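Local coordinates for protein - conserved hypothetical (Bacillus anthracis, PDB 4LES) that is of unknown function but belongs to the conserved hypothetical proteins and has a modelled part rich in antiparallel beta strands, at residues K82-R93 against V111-I122; L129-L137 against K175-I183. All coordinates share one frame; numbering follows the deposited sequence. Where two conformers were deposited one is given.

Contact 1: residues K82-R93 against V111-I122. With PO4 (phosphate ion), chain E; EOH (ethanol), chain D.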
loop_
_atom_site.group_PDB
_atom_site.type_symbol
_atom_site.label_atom_id
_atom_site.label_comp_id
_atom_site.label_asym_id
_atom_site.label_seq_id
_atom_site.Cartn_x
_atom_site.Cartn_y
_atom_site.Cartn_z
ATOM N N LYS A 82 8.194 -7.257 15.935
ATOM C CA LYS A 82 7.545 -6.162 16.672
ATOM C C LYS A 82 6.131 -5.833 16.228
ATOM O O LYS A 82 5.342 -5.310 17.018
ATOM C CB LYS A 82 8.403 -4.900 16.548
ATOM C CG LYS A 82 9.783 -5.013 17.166
ATOM C CD LYS A 82 10.630 -3.796 16.791
ATOM C CE LYS A 82 11.933 -3.749 17.572
ATOM N NZ LYS A 82 12.722 -2.541 17.217
ATOM N N PHE A 83 5.810 -6.181 14.979
ATOM C CA PHE A 83 4.544 -5.841 14.373
ATOM C C PHE A 83 3.896 -6.969 13.557
ATOM O O PHE A 83 4.585 -7.724 12.883
ATOM C CB PHE A 83 4.775 -4.685 13.362
ATOM C CG PHE A 83 5.425 -3.446 13.953
ATOM C CD1 PHE A 83 4.656 -2.427 14.490
ATOM C CD2 PHE A 83 6.803 -3.293 13.945
ATOM C CE1 PHE A 83 5.242 -1.288 15.032
ATOM C CE2 PHE A 83 7.408 -2.155 14.500
ATOM C CZ PHE A 83 6.628 -1.153 15.045
ATOM N N ASP A 84 2.564 -7.032 13.598
ATOM C CA ASP A 84 1.781 -7.908 12.704
ATOM C C ASP A 84 1.305 -6.975 11.619
ATOM O O ASP A 84 0.621 -5.996 11.909
ATOM C CB ASP A 84 0.569 -8.548 13.401
ATOM C CG ASP A 84 0.956 -9.781 14.224
ATOM O OD1 ASP A 84 2.067 -10.317 14.006
ATOM O OD2 ASP A 84 0.150 -10.192 15.090
ATOM N N VAL A 85 1.683 -7.267 10.384
ATOM C CA VAL A 85 1.342 -6.445 9.245
ATOM C C VAL A 85 0.240 -7.101 8.434
ATOM O O VAL A 85 0.393 -8.227 7.974
ATOM C CB VAL A 85 2.574 -6.240 8.343
ATOM C CG1 VAL A 85 2.192 -5.453 7.104
ATOM C CG2 VAL A 85 3.687 -5.539 9.113
ATOM N N THR A 86 -0.879 -6.413 8.277
ATOM C CA THR A 86 -1.992 -6.938 7.502
ATOM C C THR A 86 -1.995 -6.284 6.144
ATOM O O THR A 86 -1.876 -5.057 6.046
ATOM C CB THR A 86 -3.323 -6.639 8.192
ATOM O OG1 THR A 86 -3.347 -7.311 9.440
ATOM C CG2 THR A 86 -4.499 -7.137 7.350
ATOM N N VAL A 87 -2.073 -7.099 5.096
ATOM C CA VAL A 87 -2.211 -6.608 3.737
ATOM C C VAL A 87 -3.652 -6.917 3.338
ATOM O O VAL A 87 -4.080 -8.064 3.327
ATOM C CB VAL A 87 -1.214 -7.247 2.770
ATOM C CG1 VAL A 87 -1.411 -6.699 1.364
ATOM C CG2 VAL A 87 0.202 -6.931 3.234
ATOM N N LYS A 88 -4.412 -5.883 3.024
ATOM C CA LYS A 88 -5.817 -6.094 2.747
ATOM C C LYS A 88 -6.056 -6.341 1.298
ATOM O O LYS A 88 -6.537 -7.375 0.919
ATOM C CB LYS A 88 -6.615 -4.909 3.238
ATOM C CG LYS A 88 -6.467 -4.700 4.730
ATOM C CD LYS A 88 -7.222 -3.453 5.158
ATOM C CE LYS A 88 -7.182 -3.322 6.660
ATOM N NZ LYS A 88 -7.834 -2.070 7.143
ATOM N N ARG A 89 -5.696 -5.402 0.463
ATOM C CA ARG A 89 -5.898 -5.597 -0.936
ATOM C C ARG A 89 -4.971 -4.733 -1.725
ATOM O O ARG A 89 -4.325 -3.830 -1.183
ATOM C CB ARG A 89 -7.334 -5.296 -1.301
ATOM C CG ARG A 89 -7.818 -3.954 -0.830
ATOM C CD ARG A 89 -9.295 -3.697 -1.248
ATOM N NE ARG A 89 -9.520 -2.286 -0.994
ATOM C CZ ARG A 89 -10.441 -1.501 -1.558
ATOM N NH1 ARG A 89 -11.319 -1.971 -2.438
ATOM N NH2 ARG A 89 -10.468 -0.216 -1.214
ATOM N N VAL A 90 -4.888 -5.051 -3.012
ATOM C CA VAL A 90 -4.106 -4.280 -3.957
ATOM C C VAL A 90 -5.142 -3.818 -4.974
ATOM O O VAL A 90 -5.956 -4.624 -5.417
ATOM C CB VAL A 90 -3.029 -5.121 -4.641
ATOM C CG1 VAL A 90 -2.364 -4.326 -5.743
ATOM C CG2 VAL A 90 -2.009 -5.617 -3.621
ATOM N N VAL A 91 -5.128 -2.538 -5.324
ATOM C CA VAL A 91 -6.110 -1.989 -6.269
ATOM C C VAL A 91 -5.441 -1.263 -7.425
ATOM O O VAL A 91 -4.565 -0.445 -7.217
ATOM C CB VAL A 91 -7.019 -0.980 -5.561
ATOM C CG1 VAL A 91 -8.060 -0.412 -6.526
ATOM C CG2 VAL A 91 -7.715 -1.665 -4.394
ATOM N N GLU A 92 -5.874 -1.579 -8.635
ATOM C CA GLU A 92 -5.379 -0.959 -9.850
ATOM C C GLU A 92 -6.428 0.043 -10.249
ATOM O O GLU A 92 -7.589 -0.330 -10.480
ATOM C CB GLU A 92 -5.216 -2.029 -10.944
ATOM C CG GLU A 92 -4.801 -1.500 -12.299
ATOM C CD GLU A 92 -4.694 -2.596 -13.353
ATOM O OE1 GLU A 92 -5.173 -3.727 -13.125
ATOM O OE2 GLU A 92 -4.129 -2.312 -14.427
ATOM N N ARG A 93 -6.055 1.313 -10.316
ATOM C CA ARG A 93 -7.027 2.353 -10.668
ATOM C C ARG A 93 -6.507 3.517 -11.486
ATOM O O ARG A 93 -5.318 3.752 -11.572
ATOM C CB ARG A 93 -7.743 2.866 -9.411
ATOM C CG ARG A 93 -6.855 3.281 -8.265
ATOM C CD ARG A 93 -7.625 3.261 -6.950
ATOM N NE ARG A 93 -8.455 4.434 -6.774
ATOM C CZ ARG A 93 -9.527 4.512 -5.991
ATOM N NH1 ARG A 93 -10.189 5.653 -5.921
ATOM N NH2 ARG A 93 -9.969 3.470 -5.306
ATOM N N VAL A 111 -1.000 3.421 -14.522
ATOM C CA VAL A 111 -2.091 3.307 -13.546
ATOM C C VAL A 111 -1.542 3.479 -12.146
ATOM O O VAL A 111 -0.349 3.369 -11.932
ATOM C CB VAL A 111 -2.817 1.922 -13.598
ATOM C CG1 VAL A 111 -3.640 1.785 -14.850
ATOM C CG2 VAL A 111 -1.830 0.773 -13.496
ATOM N N PHE A 112 -2.422 3.780 -11.202
ATOM C CA PHE A 112 -2.035 3.812 -9.814
ATOM C C PHE A 112 -2.243 2.407 -9.284
ATOM O O PHE A 112 -3.293 1.803 -9.538
ATOM C CB PHE A 112 -2.907 4.760 -8.996
ATOM C CG PHE A 112 -2.630 6.206 -9.235
ATOM C CD1 PHE A 112 -1.400 6.748 -8.894
ATOM C CD2 PHE A 112 -3.607 7.037 -9.746
ATOM C CE1 PHE A 112 -1.140 8.087 -9.095
ATOM C CE2 PHE A 112 -3.351 8.381 -9.963
ATOM C CZ PHE A 112 -2.118 8.906 -9.636
ATOM N N ILE A 113 -1.245 1.864 -8.599
ATOM C CA ILE A 113 -1.409 0.566 -7.939
ATOM C C ILE A 113 -1.370 0.910 -6.474
ATOM O O ILE A 113 -0.387 1.499 -6.007
ATOM C CB ILE A 113 -0.291 -0.432 -8.269
ATOM C CG1 ILE A 113 -0.250 -0.690 -9.785
ATOM C CG2 ILE A 113 -0.517 -1.754 -7.533
ATOM C CD1 ILE A 113 -1.562 -1.229 -10.354
ATOM N N VAL A 114 -2.463 0.624 -5.772
ATOM C CA VAL A 114 -2.563 0.924 -4.348
ATOM C C VAL A 114 -2.451 -0.361 -3.547
ATOM O O VAL A 114 -3.168 -1.307 -3.810
ATOM C CB VAL A 114 -3.932 1.539 -3.999
ATOM C CG1 VAL A 114 -4.024 1.856 -2.504
ATOM C CG2 VAL A 114 -4.183 2.789 -4.823
ATOM N N VAL A 115 -1.520 -0.414 -2.610
ATOM C CA VAL A 115 -1.398 -1.560 -1.694
ATOM C C VAL A 115 -1.927 -1.071 -0.332
ATOM O O VAL A 115 -1.321 -0.209 0.310
ATOM C CB VAL A 115 0.069 -2.036 -1.563
ATOM C CG1 VAL A 115 0.191 -3.163 -0.565
ATOM C CG2 VAL A 115 0.637 -2.476 -2.912
ATOM N N GLU A 116 -3.064 -1.587 0.095
ATOM C CA GLU A 116 -3.635 -1.248 1.404
ATOM C C GLU A 116 -3.064 -2.189 2.465
ATOM O O GLU A 116 -3.216 -3.397 2.386
ATOM C CB GLU A 116 -5.149 -1.389 1.388
ATOM C CG GLU A 116 -5.843 -0.328 0.562
ATOM C CD GLU A 116 -7.355 -0.432 0.644
ATOM O OE1 GLU A 116 -7.873 -1.527 0.988
ATOM O OE2 GLU A 116 -8.026 0.582 0.345
ATOM N N ALA A 117 -2.436 -1.616 3.467
ATOM C CA ALA A 117 -1.801 -2.382 4.512
ATOM C C ALA A 117 -1.898 -1.665 5.829
ATOM O O ALA A 117 -2.174 -0.465 5.887
ATOM C CB ALA A 117 -0.330 -2.572 4.164
ATOM N N GLU A 118 -1.664 -2.400 6.901
ATOM C CA GLU A 118 -1.636 -1.792 8.228
ATOM C C GLU A 118 -0.720 -2.582 9.173
ATOM O O GLU A 118 -0.471 -3.761 8.944
ATOM C CB GLU A 118 -3.050 -1.644 8.769
ATOM C CG GLU A 118 -3.830 -2.931 8.906
ATOM C CD GLU A 118 -5.272 -2.666 9.332
ATOM O OE1 GLU A 118 -5.849 -1.660 8.864
ATOM O OE2 GLU A 118 -5.820 -3.462 10.121
ATOM N N GLY A 119 -0.183 -1.919 10.186
ATOM C CA GLY A 119 0.713 -2.565 11.135
ATOM C C GLY A 119 0.209 -2.386 12.546
ATOM O O GLY A 119 -0.261 -1.317 12.895
ATOM N N LYS A 120 0.331 -3.431 13.351
ATOM C CA LYS A 120 -0.099 -3.430 14.731
ATOM C C LYS A 120 1.110 -3.724 15.611
ATOM O O LYS A 120 1.819 -4.685 15.388
ATOM C CB LYS A 120 -1.160 -4.517 14.924
ATOM C CG LYS A 120 -1.824 -4.615 16.294
ATOM C CD LYS A 120 -2.883 -5.724 16.240
ATOM C CE LYS A 120 -4.031 -5.550 17.222
ATOM N NZ LYS A 120 -3.687 -5.900 18.619
ATOM N N ASN A 121 1.345 -2.886 16.602
ATOM C CA ASN A 121 2.437 -3.076 17.527
ATOM C C ASN A 121 2.001 -4.219 18.410
ATOM O O ASN A 121 1.025 -4.084 19.133
ATOM C CB ASN A 121 2.660 -1.799 18.350
ATOM C CG ASN A 121 3.712 -1.966 19.455
ATOM O OD1 ASN A 121 4.344 -3.032 19.610
ATOM N ND2 ASN A 121 3.893 -0.906 20.242
ATOM N N ILE A 122 2.695 -5.350 18.333
ATOM C CA ILE A 122 2.334 -6.505 19.146
ATOM C C ILE A 122 3.241 -6.682 20.359
ATOM O O ILE A 122 3.210 -7.725 20.998
ATOM C CB ILE A 122 2.340 -7.807 18.331
ATOM C CG1 ILE A 122 3.684 -7.989 17.629
ATOM C CG2 ILE A 122 1.218 -7.781 17.311
ATOM C CD1 ILE A 122 3.909 -9.391 17.126
HETATM P P PO4 E . -12.727 1.337 -3.567
HETATM O O1 PO4 E . -11.220 1.305 -3.693
HETATM O O2 PO4 E . -13.360 0.189 -4.306
HETATM O O3 PO4 E . -13.067 1.221 -2.115
HETATM O O4 PO4 E . -13.253 2.632 -4.124
HETATM C C1 EOH D . -3.365 -9.701 15.312
HETATM C C2 EOH D . -2.849 -9.615 16.735
HETATM O O EOH D . -2.443 -9.082 14.405
#

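Contact 2: residues L129-L137 against K175-I183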
loop_
_atom_site.group_PDB
_atom_site.type_symbol
_atom_site.label_atom_id
_atom_site.label_comp_id
_atom_site.label_asym_id
_atom_site.label_seq_id
_atom_site.Cartn_x
_atom_site.Cartn_y
_atom_site.Cartn_z
ATOM N N LEU A 129 7.458 4.309 14.655
ATOM C CA LEU A 129 6.856 4.181 13.354
ATOM C C LEU A 129 7.934 3.817 12.335
ATOM O O LEU A 129 7.686 3.064 11.387
ATOM C CB LEU A 129 6.232 5.528 12.976
ATOM C CG LEU A 129 5.075 5.566 12.011
ATOM C CD1 LEU A 129 3.895 4.871 12.669
ATOM C CD2 LEU A 129 4.727 7.008 11.655
ATOM N N ALA A 130 9.134 4.348 12.547
ATOM C CA ALA A 130 10.281 4.072 11.677
ATOM C C ALA A 130 10.600 2.573 11.598
ATOM O O ALA A 130 11.152 2.110 10.604
ATOM C CB ALA A 130 11.511 4.836 12.160
ATOM N N PHE A 131 10.260 1.816 12.632
ATOM C CA PHE A 131 10.522 0.384 12.591
ATOM C C PHE A 131 9.398 -0.421 11.942
ATOM O O PHE A 131 9.492 -1.613 11.890
ATOM C CB PHE A 131 10.836 -0.156 13.971
ATOM C CG PHE A 131 12.062 0.476 14.612
ATOM C CD1 PHE A 131 13.242 0.657 13.885
ATOM C CD2 PHE A 131 12.059 0.808 15.944
ATOM C CE1 PHE A 131 14.380 1.203 14.472
ATOM C CE2 PHE A 131 13.204 1.343 16.552
ATOM C CZ PHE A 131 14.363 1.546 15.808
ATOM N N LEU A 132 8.330 0.211 11.458
ATOM C CA LEU A 132 7.287 -0.568 10.758
ATOM C C LEU A 132 7.903 -1.340 9.604
ATOM O O LEU A 132 8.703 -0.797 8.870
ATOM C CB LEU A 132 6.178 0.313 10.216
ATOM C CG LEU A 132 4.993 0.564 11.133
ATOM C CD1 LEU A 132 4.047 1.560 10.468
ATOM C CD2 LEU A 132 4.256 -0.727 11.415
ATOM N N PRO A 133 7.536 -2.621 9.439
ATOM C CA PRO A 133 8.144 -3.356 8.352
ATOM C C PRO A 133 7.831 -2.798 6.974
ATOM O O PRO A 133 6.762 -2.257 6.746
ATOM C CB PRO A 133 7.529 -4.750 8.489
ATOM C CG PRO A 133 7.180 -4.875 9.930
ATOM C CD PRO A 133 6.737 -3.493 10.318
ATOM N N SER A 134 8.768 -2.976 6.056
ATOM C CA SER A 134 8.573 -2.587 4.679
ATOM C C SER A 134 7.468 -3.431 4.013
ATOM O O SER A 134 7.316 -4.634 4.288
ATOM C CB SER A 134 9.865 -2.834 3.907
ATOM O OG SER A 134 10.200 -4.219 3.952
ATOM N N VAL A 135 6.692 -2.790 3.155
ATOM C CA VAL A 135 5.670 -3.464 2.360
ATOM C C VAL A 135 5.920 -2.923 0.967
ATOM O O VAL A 135 5.719 -1.743 0.730
ATOM C CB VAL A 135 4.227 -3.133 2.823
ATOM C CG1 VAL A 135 3.213 -3.791 1.899
ATOM C CG2 VAL A 135 3.984 -3.573 4.267
ATOM N N ASP A 136 6.382 -3.773 0.052
ATOM C CA ASP A 136 6.693 -3.335 -1.301
ATOM C C ASP A 136 6.007 -4.126 -2.396
ATOM O O ASP A 136 5.803 -5.319 -2.280
ATOM C CB ASP A 136 8.169 -3.471 -1.557
ATOM C CG ASP A 136 9.003 -2.602 -0.648
ATOM O OD1 ASP A 136 8.686 -1.411 -0.458
ATOM O OD2 ASP A 136 9.972 -3.136 -0.134
ATOM N N LEU A 137 5.669 -3.403 -3.456
ATOM C CA LEU A 137 5.127 -3.958 -4.652
ATOM C C LEU A 137 6.326 -4.418 -5.444
ATOM O O LEU A 137 7.256 -3.633 -5.673
ATOM C CB LEU A 137 4.366 -2.909 -5.434
ATOM C CG LEU A 137 3.834 -3.388 -6.771
ATOM C CD1 LEU A 137 2.681 -4.373 -6.554
ATOM C CD2 LEU A 137 3.392 -2.190 -7.584
ATOM N N LYS A 175 -1.683 1.056 12.808
ATOM C CA LYS A 175 -1.401 2.206 11.960
ATOM C C LYS A 175 -1.505 1.847 10.480
ATOM O O LYS A 175 -0.848 0.913 10.011
ATOM C CB LYS A 175 -0.015 2.735 12.323
ATOM C CG LYS A 175 0.736 3.501 11.245
ATOM C CD LYS A 175 0.061 4.791 10.770
ATOM C CE LYS A 175 0.959 5.491 9.742
ATOM N NZ LYS A 175 0.234 6.296 8.717
ATOM N N ARG A 176 -2.341 2.579 9.750
ATOM C CA ARG A 176 -2.507 2.353 8.316
ATOM C C ARG A 176 -1.215 2.677 7.605
ATOM O O ARG A 176 -0.512 3.578 7.991
ATOM C CB ARG A 176 -3.617 3.210 7.717
ATOM C CG ARG A 176 -5.046 2.854 8.115
ATOM C CD ARG A 176 -5.413 1.376 7.919
ATOM N NE ARG A 176 -5.097 0.805 6.585
ATOM C CZ ARG A 176 -5.942 0.658 5.559
ATOM N NH1 ARG A 176 -7.217 1.030 5.636
ATOM N NH2 ARG A 176 -5.501 0.132 4.430
ATOM N N GLN A 177 -0.887 1.898 6.587
ATOM C CA GLN A 177 0.331 2.118 5.795
ATOM C C GLN A 177 0.040 1.809 4.328
ATOM O O GLN A 177 0.568 0.856 3.730
ATOM C CB GLN A 177 1.612 1.407 6.358
ATOM C CG GLN A 177 1.508 -0.040 6.868
ATOM C CD GLN A 177 2.874 -0.686 7.258
ATOM O OE1 GLN A 177 2.957 -1.510 8.182
ATOM N NE2 GLN A 177 3.936 -0.309 6.552
ATOM N N ASN A 178 -0.835 2.638 3.759
ATOM C CA ASN A 178 -1.182 2.526 2.352
ATOM C C ASN A 178 -0.045 3.001 1.457
ATOM O O ASN A 178 0.543 4.015 1.735
ATOM C CB ASN A 178 -2.455 3.321 2.064
ATOM C CG ASN A 178 -3.667 2.725 2.768
ATOM O OD1 ASN A 178 -3.751 1.517 2.961
ATOM N ND2 ASN A 178 -4.575 3.561 3.182
ATOM N N LYS A 179 0.284 2.247 0.417
ATOM C CA LYS A 179 1.314 2.679 -0.537
ATOM C C LYS A 179 0.640 2.872 -1.882
ATOM O O LYS A 179 -0.263 2.094 -2.249
ATOM C CB LYS A 179 2.361 1.590 -0.768
ATOM C CG LYS A 179 2.867 0.867 0.451
ATOM C CD LYS A 179 3.673 1.762 1.337
ATOM C CE LYS A 179 4.418 0.874 2.323
ATOM N NZ LYS A 179 4.864 1.614 3.508
ATOM N N VAL A 180 1.091 3.861 -2.637
ATOM C CA VAL A 180 0.555 4.098 -3.964
ATOM C C VAL A 180 1.690 4.219 -4.967
ATOM O O VAL A 180 2.589 5.054 -4.814
ATOM C CB VAL A 180 -0.347 5.352 -4.007
ATOM C CG1 VAL A 180 -0.916 5.566 -5.400
ATOM C CG2 VAL A 180 -1.470 5.217 -2.988
ATOM N N TYR A 181 1.640 3.379 -5.995
ATOM C CA TYR A 181 2.655 3.369 -7.041
ATOM C C TYR A 181 2.075 3.757 -8.390
ATOM O O TYR A 181 0.880 3.599 -8.643
ATOM C CB TYR A 181 3.278 1.975 -7.141
ATOM C CG TYR A 181 3.689 1.385 -5.812
ATOM C CD1 TYR A 181 2.778 0.672 -5.035
ATOM C CD2 TYR A 181 4.977 1.556 -5.315
ATOM C CE1 TYR A 181 3.147 0.117 -3.813
ATOM C CE2 TYR A 181 5.354 1.002 -4.088
ATOM C CZ TYR A 181 4.426 0.291 -3.338
ATOM O OH TYR A 181 4.788 -0.263 -2.122
ATOM N N VAL A 182 2.928 4.306 -9.248
ATOM C CA VAL A 182 2.537 4.650 -10.600
ATOM C C VAL A 182 3.247 3.621 -11.475
ATOM O O VAL A 182 4.463 3.611 -11.550
ATOM C CB VAL A 182 2.916 6.098 -10.967
ATOM C CG1 VAL A 182 2.678 6.362 -12.448
ATOM C CG2 VAL A 182 2.107 7.074 -10.123
ATOM N N ILE A 183 2.479 2.751 -12.121
ATOM C CA ILE A 183 3.037 1.661 -12.897
ATOM C C ILE A 183 2.535 1.657 -14.328
ATOM O O ILE A 183 1.418 2.094 -14.592
ATOM C CB ILE A 183 2.623 0.306 -12.256
ATOM C CG1 ILE A 183 3.063 0.240 -10.799
ATOM C CG2 ILE A 183 3.208 -0.875 -13.011
ATOM C CD1 ILE A 183 4.568 0.282 -10.614
HETATM O O HOH W 1 7.462 -0.209 2.640
HETATM O O HOH W 2 7.138 0.419 -1.259
#

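Contact 1: residues K82-R93 against V111-I122
Arg89 and Glu116 meet because of how their side chains leave the backbone. In Arg89, CG sits between the backbone N and the carbonyl carbon (chi1 52°), and the chain then runs straight out to NE. Glu116 CG lies anti to its own carbonyl carbon (chi1 -70°), and its extended chain runs alongside that of Arg89, pointing the same way. Arg89 grips the carboxylate side-on with two nitrogens. NE reaches Glu116 OE1 at 2.7 Å, and NH2 reaches Glu116 OE2 at 3.0 Å. The carboxylate oxygens lie close to the guanidinium plane. The nitrogens, however, come from above the carboxylate, and the two planes are 51° apart.

A second salt bridge lies further along the same face. Lys88 NZ is 2.7 Å from Glu118 OE1, again above the carboxylate plane. A beta bulge sets Lys88 and Arg89 both opposite Glu116: Lys88 N bonds to Glu116 O, and Glu116 N to Arg89 O.

Arg89 NH2 also donates to phosphate O3 at 3.1 Å. Arg93 NH2 lies 3.0 Å from phosphate O1, which sits at the edge of its guanidinium. The ion probably came from the crystallisation liquor. Glu71 pairs with Arg89 NH1, and Glu158 with Arg93 NH1.

The other face is largely apolar. Val90 CG1 packs on Ile113 CG2 at 3.6 Å, and Val90 CG2 lies 4.2 Å from Val115 CG2. Val85, Val87 and Ala117 continue this surface.

Antiparallel backbone bonds join the two inner strands of the four-stranded sheet, which is polar and charged on the Arg89 face. The buried Glu116 carboxylate is held by Arg89 NE and NH2 and by Tyr155 OH. The nearby arginines probably favour an anion such as the bound phosphate.

Contact 2: residues L129-L137 against K175-I183
Lys175 opens the contact by lending its aliphatic part to two leucines. Its CG lies 3.7 Å from Leu129 CD1 and also touches Leu132 CD1, and both leucines cross it at about a right angle. The chain bends at chi2 (62°), and NZ turns back in a weak bond to Arg176 O.

Gln177 comes next, with its amide reaching toward the 129-137 segment. NE2 makes a weak hydrogen bond to Pro133 O at 3.4 Å. OE1 is buried against Leu132 CD2 and has no polar partner in the model. One end of the amide is thus loosely tied, and the other rests on hydrocarbon.

Lys179 lays its chain along Val135. Its CE is 3.3 Å from Val135 O, so carbon rather than the charged end makes the touch. NZ bonds weakly to a water that also accepts from Val135 N at 2.7 Å.

Tyr181 offers one ring face to Leu137. Leu137 CB sits 3.9 Å from the ring centroid and 19° off the normal, a CH-pi contact. The two side chains run antiparallel, passing alongside one another. At the ring edge, Tyr181 OH is 2.6 Å from a second water, which also lies close to Asp136 OD1.

Ile183 ends the row, with CG1 packed on Leu137 CD2 at 4.0 Å.

Side chains here pack one sheet against another. The axes of strands 135-137 and 179-183 run 20° from parallel and come within 8.6 Å, too far for backbone pairing. Strand 110-121 flanks 174-184 within its sheet, strand 193-197 flanks 135-139, and helix 149-158 packs on Val180.

Contact 1 joins neighbouring strands within the four-stranded sheet. Contact 2 reaches from the edge strand of that sheet, 174-184, across to 129-137 and the three-stranded sheet. The two meet at strand 110-121, which pairs with 83-96 on one side and with 174-184 on the other; Ile113 N and Tyr181 O probably bond there. Contact 1 is the more buried, and it combines backbone hydrogen bonds and salt bridges with an apolar face. Contact 2 is partly buried. It relies on side-chain packing, waters and one weak hydrogen bond from a glutamine side-chain amide. Phe83 and Val85 of contact 1 also touch Pro133 of contact 2, so the apolar face of the first faces the segment held by the second.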